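Local coordinates for protein L-methionine gamma-lyase (Fusobacterium nucleatum subsp. nucleatum, PDB 6LXU) that is a pyridoxal-phosphate-dependent enzyme of the Cys/Met metabolism family, carrying its cofactor on a modified lysine within a tetrameric assembly, at residues Ile205-Ala210 / Gly223-Arg228; Val69-Ile74 / Gly83-Ser88; Leu77-Ala82 / Met195-Lys200; Asn150-Tyr155 / Asn181-Val186. One frame throughout, in Å; residues are numbered along the deposited sequence.

Interaction 1. Residues Ile205-Ala210 / Gly223-Arg228; sequences IVVHSA and GLVVTR
Val225 sits between two side chains of the facing strand on one face of the sheet. Its CG1, anti to the backbone N (chi1 178°), reaches Ile205 CG2 at 3.7 Å with the two side chains at a slant, while its CG2 lies alongside Val207 CG1 at 4.1 Å, both valines pointing the same way. Ile205 also runs beside Thr227, CG1 resting 3.5 Å from Thr227 OG1, a hydroxyl that is hydrogen-bonded to the Asp204 carbonyl. Helix 89-100 covers this face through Ala92, Ile93 and Thr96. The strands, 205-209 and 223-227, are antiparallel neighbours in the seven-stranded mixed sheet of the large domain typical of the PLP-dependent aminotransferase fold. Two hydrogen-bonded pairs join them: Val206 N meets Val226 O at 2.9 Å, and His208 N meets Leu224 O at 2.8 Å, each bond with its return partner. On the face of Val206, His208, Leu224 and Val226, Leu224 turns CD1 to Ala210 CB at 3.8 Å and packs on Leu70 and Ile74 of helix 65-78, whereas His208 NE2 is hydrogen-bonded to Glu78 OE2. Ser209, on the Val225 face, hydrogen-bonds through OG to a phosphate oxygen of the cofactor-bearing residue at position 212.

Interaction 2. Residues Val69-Ile74 / Gly83-Ser88; sequences VLENKI and GIAMSS
Glu71 reaches from helix 65-78 across strand 82-86 and supplies the direct hydrogen bond of the contact: Ala85 N donates to Glu71 OE2 at 2.9 Å, on the anti side of the carboxylate and 17° out of its plane. With CD anti to CA (chi2 170°), the extended chain carries the carboxylate past Gly83 to that N-H. OE1 forms a salt bridge with Arg236, so both oxygens are engaged. Two waters add bridges. One donates to Glu71 OE2 at 2.7 Å and also to Ala85 O, so that Ala85 is tied to the carboxylate through its N-H directly and through its carbonyl by way of water; the other accepts from Gly83 N and donates to Asn72 OD1 at 3.0 Å. The backbones come close at Gly83, whose CA lies 3.5 Å from Glu71 O in a CH...O contact and whose O lies 3.4 Å from Glu71 CB; with no side chain, Gly83 lets the helix backbone come this near. Apolar packing is lighter: Leu70 CD2 approaches Ala85 CB at 4.3 Å, and Leu70 also packs on Ile256, Ile257 and Leu260 of helix 250-260. The helix and strand axes make an angle of 126°. This is a helix laid against the strand that is outermost in the large-domain sheet within this chain, as in PLP-dependent enzymes of this fold.

Interaction 3. Residues Leu77-Ala82 / Met195-Lys200; sequences LEEGEA and MQKPLK
Lys197 reaches back to the C-terminal end of helix 65-78, where a Schellman motif with Glu79 as its positive-phi C-prime residue closes the helix. The extended lysine chain brings NZ to Leu77 O at 2.9 Å, the donor tilted 26° from the carbonyl plane, and to Glu79 OE2 at 2.7 Å, on that oxygen's anti lone pair. One ammonium group thus ties a carbonyl of the last helical turn to a carboxylate just beyond it, and its positive charge would be expected to interact favourably with the C-terminal, negative end of the helix dipole. The close-packed side lies around Glu78 and Leu199. The chi2 bend (-74°) turns Glu78 CD back; Glu78 OE1 lies 3.5 Å from Pro198 CD, while OE2 is held by His208 and Asn188. A water donates to both Glu78 O and Glu78 OE1 and accepts from Leu199 N, stitching the helix end to the 3-10 segment 198-200. Leu199 CD1 rests 3.6 Å from Gly80 CA. The outer side is looser and more exposed. There Lys200, bent at chi3, crosses the Glu79 carboxylate at a slant and forms a longer salt bridge with it, while Lys8 adds a further charge partner to Glu79 OE2. Lys200 NZ meets Glu79 OE1 at 3.2 Å from the syn side, 32° out of the carboxylate plane.

Interaction 4. Residues Asn150-Tyr155 / Asn181-Val186; sequences NTRVVY and NTLVIV
Arg152 of strand 151-157 grips Asn181, just ahead of strand 183-187: Arg152 NH1 donates to Asn181 O at 2.9 Å, with the acceptor only 3° out of the guanidinium plane. CG is anti to the backbone N (chi1 177°) and the chain bends at chi2, while NE is held by the carbonyl of Val100. The Arg152 and Asn181 side chains cross at about a right angle, yet their guanidinium and amide planes are merely 14° apart. Beside this clasp, Thr182 OG1 donates to Thr151 O at 2.8 Å from above the carbonyl plane, and a water lies between Thr151 O and Asn181 ND2, accepting from the latter. The backbone bonds follow inward: Leu183 N to Arg152 O at 2.8 Å, Val154 N to Leu183 O and Ile185 N to Val154 O, in parallel register. Packing then spreads over both faces. Leu183 CD1 sits over the centre of the Arg152 guanidinium, 3.6 Å above its plane. Beyond it Ile185 straddles two partners, with CD1 against Val153 CG1 at 3.8 Å and CG2 against the ring atom Tyr155 CE2 at 3.7 Å, and helix 89-100 covers these side chains. On the other face Val154 CG2 meets Thr182 CG2 at 3.8 Å, and Val154 and Val184 pack on Ala176 of helix 169-176. Strand 151-157, helix 169-176 and strand 183-187 thereby make a beta-alpha-beta unit, part of the parallel region of the large-domain sheet of the PLP-dependent aminotransferase fold.

Interactions 1, 2 and 4 share the seven-stranded sheet, five of whose strands run in the order 82-86, 223-227, 205-209, 183-187, 151-157. Interactions 1 and 2 are neighbours, centres about 8 Å apart, bonded through Val225 N to Ile84 O at 2.8 Å. Interaction 4 lies about 15 Å from interaction 1, joined by Val207 N to Val186 O, and about 22 Å from interaction 2, which it does not touch. Interaction 3 shares helix 65-78 with interaction 2; its Ala82 O meets Thr227 N, and Pro198 CG packs on Val186 CG1. Interactions 2, 3 and 4 all close before 1 opens; the segments of 2 and 3 alternate, and 4 falls between those of 3, binding sequence-distant parts into one cofactor-carrying domain.

Interaction 1. Residues Ile205-Ala210 / Gly223-Arg228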
loop_
_atom_site.group_PDB
_atom_site.type_symbol
_atom_site.label_atom_id
_atom_site.label_comp_id
_atom_site.label_asym_id
_atom_site.label_seq_id
_atom_site.Cartn_x
_atom_site.Cartn_y
_atom_site.Cartn_z
ATOM N N ILE A 205 -20.414 -19.395 -17.103
ATOM C CA ILE A 205 -19.726 -18.541 -16.119
ATOM C C ILE A 205 -18.397 -19.190 -15.776
ATOM O O ILE A 205 -18.348 -20.380 -15.492
ATOM C CB ILE A 205 -20.557 -18.386 -14.821
ATOM C CG1 ILE A 205 -21.973 -17.864 -15.114
ATOM C CG2 ILE A 205 -19.817 -17.490 -13.823
ATOM C CD1 ILE A 205 -22.911 -17.928 -13.923
ATOM N N VAL A 206 -17.329 -18.386 -15.774
ATOM C CA VAL A 206 -16.021 -18.814 -15.309
ATOM C C VAL A 206 -15.725 -18.112 -13.995
ATOM O O VAL A 206 -15.943 -16.904 -13.871
ATOM C CB VAL A 206 -14.919 -18.491 -16.335
ATOM C CG1 VAL A 206 -13.521 -18.627 -15.735
ATOM C CG2 VAL A 206 -15.071 -19.398 -17.541
ATOM N N VAL A 207 -15.211 -18.872 -13.030
ATOM C CA VAL A 207 -14.761 -18.320 -11.753
ATOM C C VAL A 207 -13.286 -18.677 -11.548
ATOM O O VAL A 207 -12.785 -19.715 -12.007
ATOM C CB VAL A 207 -15.635 -18.775 -10.566
ATOM C CG1 VAL A 207 -17.077 -18.366 -10.774
ATOM C CG2 VAL A 207 -15.502 -20.258 -10.306
ATOM N N HIS A 208 -12.600 -17.779 -10.841
ATOM C CA HIS A 208 -11.184 -17.955 -10.472
ATOM C C HIS A 208 -10.921 -17.582 -9.034
ATOM O O HIS A 208 -11.439 -16.583 -8.552
ATOM C CB HIS A 208 -10.275 -17.010 -11.266
ATOM C CG HIS A 208 -10.133 -17.360 -12.704
ATOM N ND1 HIS A 208 -9.260 -18.332 -13.141
ATOM C CD2 HIS A 208 -10.747 -16.853 -13.799
ATOM C CE1 HIS A 208 -9.355 -18.401 -14.461
ATOM N NE2 HIS A 208 -10.244 -17.518 -14.882
ATOM N N SER A 209 -10.014 -18.328 -8.414
ATOM C CA SER A 209 -9.226 -17.789 -7.318
ATOM C C SER A 209 -8.026 -17.059 -7.907
ATOM O O SER A 209 -7.043 -17.686 -8.298
ATOM C CB SER A 209 -8.776 -18.895 -6.380
ATOM O OG SER A 209 -7.936 -18.333 -5.374
ATOM N N ALA A 210 -8.116 -15.730 -7.960
ATOM C CA ALA A 210 -6.991 -14.909 -8.404
ATOM C C ALA A 210 -5.831 -14.921 -7.414
ATOM O O ALA A 210 -4.720 -14.554 -7.769
ATOM C CB ALA A 210 -7.446 -13.483 -8.687
ATOM N N GLY A 223 -10.836 -13.059 -5.899
ATOM C CA GLY A 223 -11.589 -13.874 -6.840
ATOM C C GLY A 223 -12.027 -13.053 -8.028
ATOM O O GLY A 223 -12.136 -11.831 -7.956
ATOM N N LEU A 224 -12.303 -13.757 -9.130
ATOM C CA LEU A 224 -12.782 -13.121 -10.357
ATOM C C LEU A 224 -13.844 -13.985 -10.995
ATOM O O LEU A 224 -13.796 -15.218 -10.918
ATOM C CB LEU A 224 -11.645 -12.889 -11.351
ATOM C CG LEU A 224 -10.535 -11.954 -10.890
ATOM C CD1 LEU A 224 -9.294 -12.080 -11.743
ATOM C CD2 LEU A 224 -11.020 -10.525 -10.841
ATOM N N VAL A 225 -14.810 -13.321 -11.631
ATOM C CA VAL A 225 -15.865 -13.971 -12.404
ATOM C C VAL A 225 -15.876 -13.366 -13.796
ATOM O O VAL A 225 -15.742 -12.156 -13.922
ATOM C CB VAL A 225 -17.245 -13.745 -11.741
ATOM C CG1 VAL A 225 -18.370 -14.380 -12.556
ATOM C CG2 VAL A 225 -17.269 -14.257 -10.308
ATOM N N VAL A 226 -16.056 -14.206 -14.823
ATOM C CA VAL A 226 -16.295 -13.717 -16.180
ATOM C C VAL A 226 -17.539 -14.389 -16.734
ATOM O O VAL A 226 -17.686 -15.602 -16.665
ATOM C CB VAL A 226 -15.112 -13.965 -17.124
ATOM C CG1 VAL A 226 -15.406 -13.382 -18.511
ATOM C CG2 VAL A 226 -13.844 -13.326 -16.566
ATOM N N THR A 227 -18.431 -13.573 -17.300
ATOM C CA THR A 227 -19.656 -14.077 -17.903
ATOM C C THR A 227 -20.259 -13.013 -18.818
ATOM O O THR A 227 -19.680 -11.953 -19.037
ATOM C CB THR A 227 -20.627 -14.574 -16.798
ATOM O OG1 THR A 227 -21.755 -15.223 -17.397
ATOM C CG2 THR A 227 -21.136 -13.462 -15.913
ATOM N N ARG A 228 -21.446 -13.324 -19.350
ATOM C CA ARG A 228 -22.189 -12.371 -20.181
ATOM C C ARG A 228 -22.663 -11.198 -19.334
ATOM O O ARG A 228 -22.915 -11.358 -18.125
ATOM C CB ARG A 228 -23.434 -13.015 -20.807
ATOM C CG ARG A 228 -23.213 -14.224 -21.667
ATOM C CD ARG A 228 -24.540 -14.821 -22.128
ATOM N NE ARG A 228 -25.397 -15.430 -21.097
ATOM C CZ ARG A 228 -25.373 -16.715 -20.689
ATOM N NH1 ARG A 228 -24.466 -17.562 -21.161
ATOM N NH2 ARG A 228 -26.243 -17.143 -19.789
#

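Interaction 2. Residues Val69-Ile74 / Gly83-Ser88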
loop_
_atom_site.group_PDB
_atom_site.type_symbol
_atom_site.label_atom_id
_atom_site.label_comp_id
_atom_site.label_asym_id
_atom_site.label_seq_id
_atom_site.Cartn_x
_atom_site.Cartn_y
_atom_site.Cartn_z
ATOM N N VAL A 69 -10.580 -1.906 -14.160
ATOM C CA VAL A 69 -9.488 -2.306 -15.051
ATOM C C VAL A 69 -9.192 -3.785 -14.919
ATOM O O VAL A 69 -9.063 -4.487 -15.915
ATOM C CB VAL A 69 -8.243 -1.452 -14.819
ATOM C CG1 VAL A 69 -7.036 -2.010 -15.561
ATOM C CG2 VAL A 69 -8.520 -0.032 -15.264
ATOM N N LEU A 70 -9.116 -4.262 -13.674
ATOM C CA LEU A 70 -8.890 -5.675 -13.436
ATOM C C LEU A 70 -9.993 -6.540 -14.040
ATOM O O LEU A 70 -9.735 -7.570 -14.663
ATOM C CB LEU A 70 -8.769 -5.927 -11.933
ATOM C CG LEU A 70 -8.674 -7.384 -11.492
ATOM C CD1 LEU A 70 -7.480 -8.074 -12.122
ATOM C CD2 LEU A 70 -8.594 -7.456 -9.974
ATOM N N GLU A 71 -11.230 -6.122 -13.803
ATOM C CA GLU A 71 -12.389 -6.834 -14.328
ATOM C C GLU A 71 -12.360 -6.924 -15.850
ATOM O O GLU A 71 -12.607 -7.985 -16.434
ATOM C CB GLU A 71 -13.659 -6.147 -13.855
ATOM C CG GLU A 71 -13.885 -6.361 -12.361
ATOM C CD GLU A 71 -14.989 -5.534 -11.751
ATOM O OE1 GLU A 71 -15.426 -4.530 -12.349
ATOM O OE2 GLU A 71 -15.409 -5.884 -10.617
ATOM N N ASN A 72 -12.067 -5.802 -16.489
ATOM C CA ASN A 72 -11.964 -5.775 -17.954
ATOM C C ASN A 72 -10.840 -6.669 -18.467
ATOM O O ASN A 72 -10.985 -7.322 -19.508
ATOM C CB ASN A 72 -11.726 -4.343 -18.447
ATOM C CG ASN A 72 -12.908 -3.437 -18.256
ATOM O OD1 ASN A 72 -14.019 -3.881 -18.086
ATOM N ND2 ASN A 72 -12.661 -2.138 -18.323
ATOM N N LYS A 73 -9.729 -6.697 -17.749
ATOM C CA LYS A 73 -8.576 -7.519 -18.137
ATOM C C LYS A 73 -8.904 -8.991 -18.092
ATOM O O LYS A 73 -8.607 -9.726 -19.034
ATOM C CB LYS A 73 -7.358 -7.262 -17.246
ATOM C CG LYS A 73 -6.595 -6.015 -17.602
ATOM C CD LYS A 73 -5.393 -5.776 -16.710
ATOM C CE LYS A 73 -4.751 -4.447 -17.053
ATOM N NZ LYS A 73 -4.150 -4.448 -18.412
ATOM N N ILE A 74 -9.492 -9.467 -16.990
ATOM C CA ILE A 74 -9.806 -10.887 -16.928
ATOM C C ILE A 74 -10.886 -11.260 -17.954
ATOM O O ILE A 74 -10.826 -12.338 -18.555
ATOM C CB ILE A 74 -10.130 -11.360 -15.495
ATOM C CG1 ILE A 74 -10.222 -12.888 -15.428
ATOM C CG2 ILE A 74 -11.416 -10.749 -14.966
ATOM C CD1 ILE A 74 -8.952 -13.638 -15.796
ATOM N N GLY A 83 -16.382 -8.803 -16.530
ATOM C CA GLY A 83 -15.703 -9.320 -15.354
ATOM C C GLY A 83 -16.226 -8.712 -14.072
ATOM O O GLY A 83 -16.714 -7.584 -14.064
ATOM N N ILE A 84 -16.133 -9.487 -12.986
ATOM C CA ILE A 84 -16.453 -9.008 -11.646
ATOM C C ILE A 84 -15.354 -9.487 -10.715
ATOM O O ILE A 84 -14.947 -10.647 -10.787
ATOM C CB ILE A 84 -17.783 -9.564 -11.116
ATOM C CG1 ILE A 84 -18.863 -9.614 -12.192
ATOM C CG2 ILE A 84 -18.261 -8.733 -9.935
ATOM C CD1 ILE A 84 -20.046 -10.392 -11.708
ATOM N N ALA A 85 -14.894 -8.599 -9.832
ATOM C CA ALA A 85 -13.864 -8.932 -8.855
ATOM C C ALA A 85 -14.437 -8.995 -7.449
ATOM O O ALA A 85 -15.328 -8.224 -7.085
ATOM C CB ALA A 85 -12.743 -7.925 -8.899
ATOM N N MET A 86 -13.870 -9.908 -6.663
ATOM C CA MET A 86 -14.236 -10.118 -5.267
ATOM C C MET A 86 -12.970 -10.311 -4.449
ATOM O O MET A 86 -11.890 -10.545 -4.975
ATOM C CB MET A 86 -15.145 -11.341 -5.102
ATOM C CG MET A 86 -16.490 -11.241 -5.799
ATOM S SD MET A 86 -16.437 -11.542 -7.573
ATOM C CE MET A 86 -18.198 -11.611 -7.882
ATOM N N SER A 87 -13.138 -10.273 -3.130
ATOM C CA SER A 87 -12.014 -10.345 -2.198
ATOM C C SER A 87 -11.543 -11.761 -1.857
ATOM O O SER A 87 -10.669 -11.914 -1.004
ATOM C CB SER A 87 -12.318 -9.554 -0.945
ATOM O OG SER A 87 -13.440 -10.104 -0.304
ATOM N N SER A 88 -12.070 -12.781 -2.538
ATOM C CA SER A 88 -11.457 -14.116 -2.544
ATOM C C SER A 88 -12.102 -14.923 -3.656
ATOM O O SER A 88 -13.187 -14.586 -4.138
ATOM C CB SER A 88 -11.656 -14.862 -1.217
ATOM O OG SER A 88 -13.015 -15.220 -1.030
HETATM O O HOH W 1 -16.724 -5.990 -8.255
HETATM O O HOH W 2 -15.987 -6.007 -17.148
#

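Interaction 3. Residues Leu77-Ala82 / Met195-Lys200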
loop_
_atom_site.group_PDB
_atom_site.type_symbol
_atom_site.label_atom_id
_atom_site.label_comp_id
_atom_site.label_asym_id
_atom_site.label_seq_id
_atom_site.Cartn_x
_atom_site.Cartn_y
_atom_site.Cartn_z
ATOM N N LEU A 77 -9.056 -11.697 -21.181
ATOM C CA LEU A 77 -8.277 -12.931 -21.198
ATOM C C LEU A 77 -9.123 -14.178 -21.396
ATOM O O LEU A 77 -8.697 -15.096 -22.103
ATOM C CB LEU A 77 -7.443 -13.061 -19.922
ATOM C CG LEU A 77 -6.302 -12.042 -19.804
ATOM C CD1 LEU A 77 -5.766 -12.015 -18.383
ATOM C CD2 LEU A 77 -5.171 -12.314 -20.787
ATOM N N GLU A 78 -10.302 -14.216 -20.787
ATOM C CA GLU A 78 -11.234 -15.335 -20.948
ATOM C C GLU A 78 -12.115 -15.218 -22.197
ATOM O O GLU A 78 -12.877 -16.124 -22.518
ATOM C CB GLU A 78 -12.130 -15.470 -19.712
ATOM C CG GLU A 78 -11.416 -15.976 -18.470
ATOM C CD GLU A 78 -11.066 -17.458 -18.481
ATOM O OE1 GLU A 78 -11.378 -18.185 -19.461
ATOM O OE2 GLU A 78 -10.427 -17.912 -17.494
ATOM N N GLU A 79 -12.033 -14.068 -22.868
ATOM C CA GLU A 79 -12.859 -13.750 -24.040
ATOM C C GLU A 79 -14.350 -13.794 -23.710
ATOM O O GLU A 79 -15.167 -14.324 -24.473
ATOM C CB GLU A 79 -12.475 -14.621 -25.242
ATOM C CG GLU A 79 -11.019 -14.427 -25.645
ATOM C CD GLU A 79 -10.612 -15.255 -26.844
ATOM O OE1 GLU A 79 -11.392 -15.350 -27.812
ATOM O OE2 GLU A 79 -9.501 -15.807 -26.813
ATOM N N GLY A 80 -14.696 -13.227 -22.557
ATOM C CA GLY A 80 -16.070 -13.014 -22.160
ATOM C C GLY A 80 -16.460 -11.555 -22.152
ATOM O O GLY A 80 -15.626 -10.663 -22.308
ATOM N N GLU A 81 -17.742 -11.303 -21.929
ATOM C CA GLU A 81 -18.254 -9.941 -22.024
ATOM C C GLU A 81 -17.886 -9.053 -20.847
ATOM O O GLU A 81 -17.656 -7.866 -21.025
ATOM C CB GLU A 81 -19.766 -9.942 -22.153
ATOM C CG GLU A 81 -20.277 -10.613 -23.421
ATOM C CD GLU A 81 -21.785 -10.542 -23.597
ATOM O OE1 GLU A 81 -22.494 -9.970 -22.749
ATOM O OE2 GLU A 81 -22.282 -11.067 -24.628
ATOM N N ALA A 82 -17.893 -9.625 -19.640
ATOM C CA ALA A 82 -17.853 -8.827 -18.422
ATOM C C ALA A 82 -17.135 -9.562 -17.310
ATOM O O ALA A 82 -17.281 -10.764 -17.172
ATOM C CB ALA A 82 -19.274 -8.502 -17.996
ATOM N N MET A 195 -4.148 -21.511 -20.497
ATOM C CA MET A 195 -4.332 -22.885 -20.965
ATOM C C MET A 195 -5.731 -23.213 -21.438
ATOM O O MET A 195 -5.873 -24.058 -22.333
ATOM C CB MET A 195 -3.946 -23.883 -19.879
ATOM C CG MET A 195 -2.473 -23.816 -19.567
ATOM S SD MET A 195 -1.950 -24.852 -18.201
ATOM C CE MET A 195 -1.384 -23.607 -17.045
ATOM N N GLN A 196 -6.765 -22.618 -20.855
ATOM C CA GLN A 196 -8.127 -23.099 -21.060
ATOM C C GLN A 196 -9.061 -21.916 -20.989
ATOM O O GLN A 196 -8.918 -21.083 -20.088
ATOM C CB GLN A 196 -8.417 -24.086 -19.933
ATOM C CG GLN A 196 -9.723 -24.841 -19.964
ATOM C CD GLN A 196 -9.717 -25.962 -18.942
ATOM O OE1 GLN A 196 -9.456 -27.118 -19.274
ATOM N NE2 GLN A 196 -9.968 -25.624 -17.678
ATOM N N LYS A 197 -10.003 -21.826 -21.936
ATOM C CA LYS A 197 -10.973 -20.740 -21.985
ATOM C C LYS A 197 -12.378 -21.340 -22.049
ATOM O O LYS A 197 -12.943 -21.558 -23.138
ATOM C CB LYS A 197 -10.698 -19.797 -23.160
ATOM C CG LYS A 197 -9.338 -19.108 -23.062
ATOM C CD LYS A 197 -9.229 -17.927 -24.013
ATOM C CE LYS A 197 -7.802 -17.409 -24.119
ATOM N NZ LYS A 197 -7.740 -16.051 -24.722
ATOM N N PRO A 198 -12.938 -21.670 -20.883
ATOM C CA PRO A 198 -14.191 -22.417 -20.861
ATOM C C PRO A 198 -15.348 -21.753 -21.605
ATOM O O PRO A 198 -16.212 -22.475 -22.153
ATOM C CB PRO A 198 -14.486 -22.560 -19.357
ATOM C CG PRO A 198 -13.137 -22.519 -18.711
ATOM C CD PRO A 198 -12.374 -21.521 -19.520
ATOM N N LEU A 199 -15.401 -20.430 -21.642
ATOM C CA LEU A 199 -16.512 -19.771 -22.333
ATOM C C LEU A 199 -16.528 -20.114 -23.819
ATOM O O LEU A 199 -17.606 -20.196 -24.424
ATOM C CB LEU A 199 -16.449 -18.256 -22.145
ATOM C CG LEU A 199 -16.519 -17.773 -20.690
ATOM C CD1 LEU A 199 -16.404 -16.265 -20.646
ATOM C CD2 LEU A 199 -17.786 -18.226 -19.974
ATOM N N LYS A 200 -15.363 -20.375 -24.394
ATOM C CA LYS A 200 -15.282 -20.755 -25.813
ATOM C C LYS A 200 -15.784 -22.169 -26.064
ATOM O O LYS A 200 -15.993 -22.548 -27.233
ATOM C CB LYS A 200 -13.850 -20.576 -26.319
ATOM C CG LYS A 200 -13.351 -19.147 -26.156
ATOM C CD LYS A 200 -11.985 -18.923 -26.776
ATOM C CE LYS A 200 -12.065 -18.802 -28.289
ATOM N NZ LYS A 200 -10.790 -18.306 -28.858
HETATM O O HOH W 3 -13.299 -18.552 -21.276
#

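Interaction 4. Residues Asn150-Tyr155 / Asn181-Val186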
loop_
_atom_site.group_PDB
_atom_site.type_symbol
_atom_site.label_atom_id
_atom_site.label_comp_id
_atom_site.label_asym_id
_atom_site.label_seq_id
_atom_site.Cartn_x
_atom_site.Cartn_y
_atom_site.Cartn_z
ATOM N N ASN A 150 -35.415 -29.153 -12.432
ATOM C CA ASN A 150 -35.017 -28.035 -11.569
ATOM C C ASN A 150 -33.497 -27.887 -11.397
ATOM O O ASN A 150 -33.059 -27.116 -10.536
ATOM C CB ASN A 150 -35.708 -28.130 -10.194
ATOM C CG ASN A 150 -35.272 -29.333 -9.403
ATOM O OD1 ASN A 150 -35.051 -30.406 -9.962
ATOM N ND2 ASN A 150 -35.141 -29.174 -8.095
ATOM N N THR A 151 -32.686 -28.596 -12.189
ATOM C CA THR A 151 -31.230 -28.374 -12.181
ATOM C C THR A 151 -30.934 -26.991 -12.710
ATOM O O THR A 151 -31.192 -26.674 -13.866
ATOM C CB THR A 151 -30.487 -29.436 -12.991
ATOM O OG1 THR A 151 -30.844 -30.720 -12.481
ATOM C CG2 THR A 151 -28.960 -29.241 -12.879
ATOM N N ARG A 152 -30.418 -26.137 -11.827
ATOM C CA ARG A 152 -30.100 -24.762 -12.182
ATOM C C ARG A 152 -28.612 -24.559 -12.499
ATOM O O ARG A 152 -28.276 -23.651 -13.240
ATOM C CB ARG A 152 -30.541 -23.839 -11.038
ATOM C CG ARG A 152 -30.233 -22.369 -11.198
ATOM C CD ARG A 152 -30.800 -21.755 -12.464
ATOM N NE ARG A 152 -30.662 -20.302 -12.463
ATOM C CZ ARG A 152 -30.679 -19.524 -13.545
ATOM N NH1 ARG A 152 -30.826 -20.058 -14.765
ATOM N NH2 ARG A 152 -30.565 -18.214 -13.420
ATOM N N VAL A 153 -27.753 -25.368 -11.890
ATOM C CA VAL A 153 -26.307 -25.234 -12.058
ATOM C C VAL A 153 -25.683 -26.605 -12.232
ATOM O O VAL A 153 -25.970 -27.544 -11.492
ATOM C CB VAL A 153 -25.654 -24.540 -10.831
ATOM C CG1 VAL A 153 -24.130 -24.682 -10.839
ATOM C CG2 VAL A 153 -26.054 -23.081 -10.767
ATOM N N VAL A 154 -24.795 -26.689 -13.224
ATOM C CA VAL A 154 -23.814 -27.756 -13.317
ATOM C C VAL A 154 -22.468 -27.081 -13.049
ATOM O O VAL A 154 -22.092 -26.171 -13.780
ATOM C CB VAL A 154 -23.860 -28.478 -14.685
ATOM C CG1 VAL A 154 -22.685 -29.415 -14.855
ATOM C CG2 VAL A 154 -25.173 -29.234 -14.813
ATOM N N TYR A 155 -21.799 -27.487 -11.974
ATOM C CA TYR A 155 -20.579 -26.822 -11.499
ATOM C C TYR A 155 -19.412 -27.762 -11.698
ATOM O O TYR A 155 -19.450 -28.894 -11.220
ATOM C CB TYR A 155 -20.740 -26.441 -10.028
ATOM C CG TYR A 155 -19.586 -25.629 -9.491
ATOM C CD1 TYR A 155 -18.419 -26.236 -9.103
ATOM C CD2 TYR A 155 -19.665 -24.247 -9.398
ATOM C CE1 TYR A 155 -17.330 -25.499 -8.639
ATOM C CE2 TYR A 155 -18.601 -23.491 -8.915
ATOM C CZ TYR A 155 -17.433 -24.121 -8.539
ATOM O OH TYR A 155 -16.385 -23.352 -8.049
ATOM N N ASN A 181 -32.858 -23.968 -18.606
ATOM C CA ASN A 181 -32.638 -23.147 -17.413
ATOM C C ASN A 181 -31.295 -23.423 -16.712
ATOM O O ASN A 181 -30.985 -22.764 -15.713
ATOM C CB ASN A 181 -33.789 -23.392 -16.432
ATOM C CG ASN A 181 -33.931 -22.293 -15.395
ATOM O OD1 ASN A 181 -33.875 -21.102 -15.721
ATOM N ND2 ASN A 181 -34.132 -22.688 -14.139
ATOM N N THR A 182 -30.496 -24.370 -17.198
ATOM C CA THR A 182 -29.266 -24.753 -16.493
ATOM C C THR A 182 -28.065 -23.901 -16.903
ATOM O O THR A 182 -27.772 -23.744 -18.095
ATOM C CB THR A 182 -28.940 -26.230 -16.730
ATOM O OG1 THR A 182 -30.064 -27.044 -16.360
ATOM C CG2 THR A 182 -27.705 -26.676 -15.940
ATOM N N LEU A 183 -27.355 -23.373 -15.902
ATOM C CA LEU A 183 -26.095 -22.656 -16.120
ATOM C C LEU A 183 -24.921 -23.558 -15.808
ATOM O O LEU A 183 -24.942 -24.288 -14.819
ATOM C CB LEU A 183 -26.027 -21.430 -15.219
ATOM C CG LEU A 183 -27.067 -20.347 -15.494
ATOM C CD1 LEU A 183 -27.096 -19.348 -14.344
ATOM C CD2 LEU A 183 -26.796 -19.652 -16.821
ATOM N N VAL A 184 -23.888 -23.483 -16.644
ATOM C CA VAL A 184 -22.656 -24.206 -16.434
ATOM C C VAL A 184 -21.617 -23.222 -15.887
ATOM O O VAL A 184 -21.348 -22.192 -16.504
ATOM C CB VAL A 184 -22.144 -24.874 -17.730
ATOM C CG1 VAL A 184 -20.871 -25.664 -17.448
ATOM C CG2 VAL A 184 -23.203 -25.796 -18.322
ATOM N N ILE A 185 -21.053 -23.577 -14.724
ATOM C CA ILE A 185 -20.072 -22.741 -14.020
ATOM C C ILE A 185 -18.805 -23.560 -13.914
ATOM O O ILE A 185 -18.854 -24.702 -13.473
ATOM C CB ILE A 185 -20.577 -22.338 -12.612
ATOM C CG1 ILE A 185 -21.934 -21.639 -12.726
ATOM C CG2 ILE A 185 -19.546 -21.465 -11.912
ATOM C CD1 ILE A 185 -22.581 -21.286 -11.408
ATOM N N VAL A 186 -17.666 -22.976 -14.300
ATOM C CA VAL A 186 -16.378 -23.663 -14.225
ATOM C C VAL A 186 -15.384 -22.859 -13.401
ATOM O O VAL A 186 -15.170 -21.678 -13.661
ATOM C CB VAL A 186 -15.792 -23.919 -15.626
ATOM C CG1 VAL A 186 -14.381 -24.484 -15.554
ATOM C CG2 VAL A 186 -16.701 -24.863 -16.375
HETATM O O HOH W 4 -33.825 -25.746 -13.875
#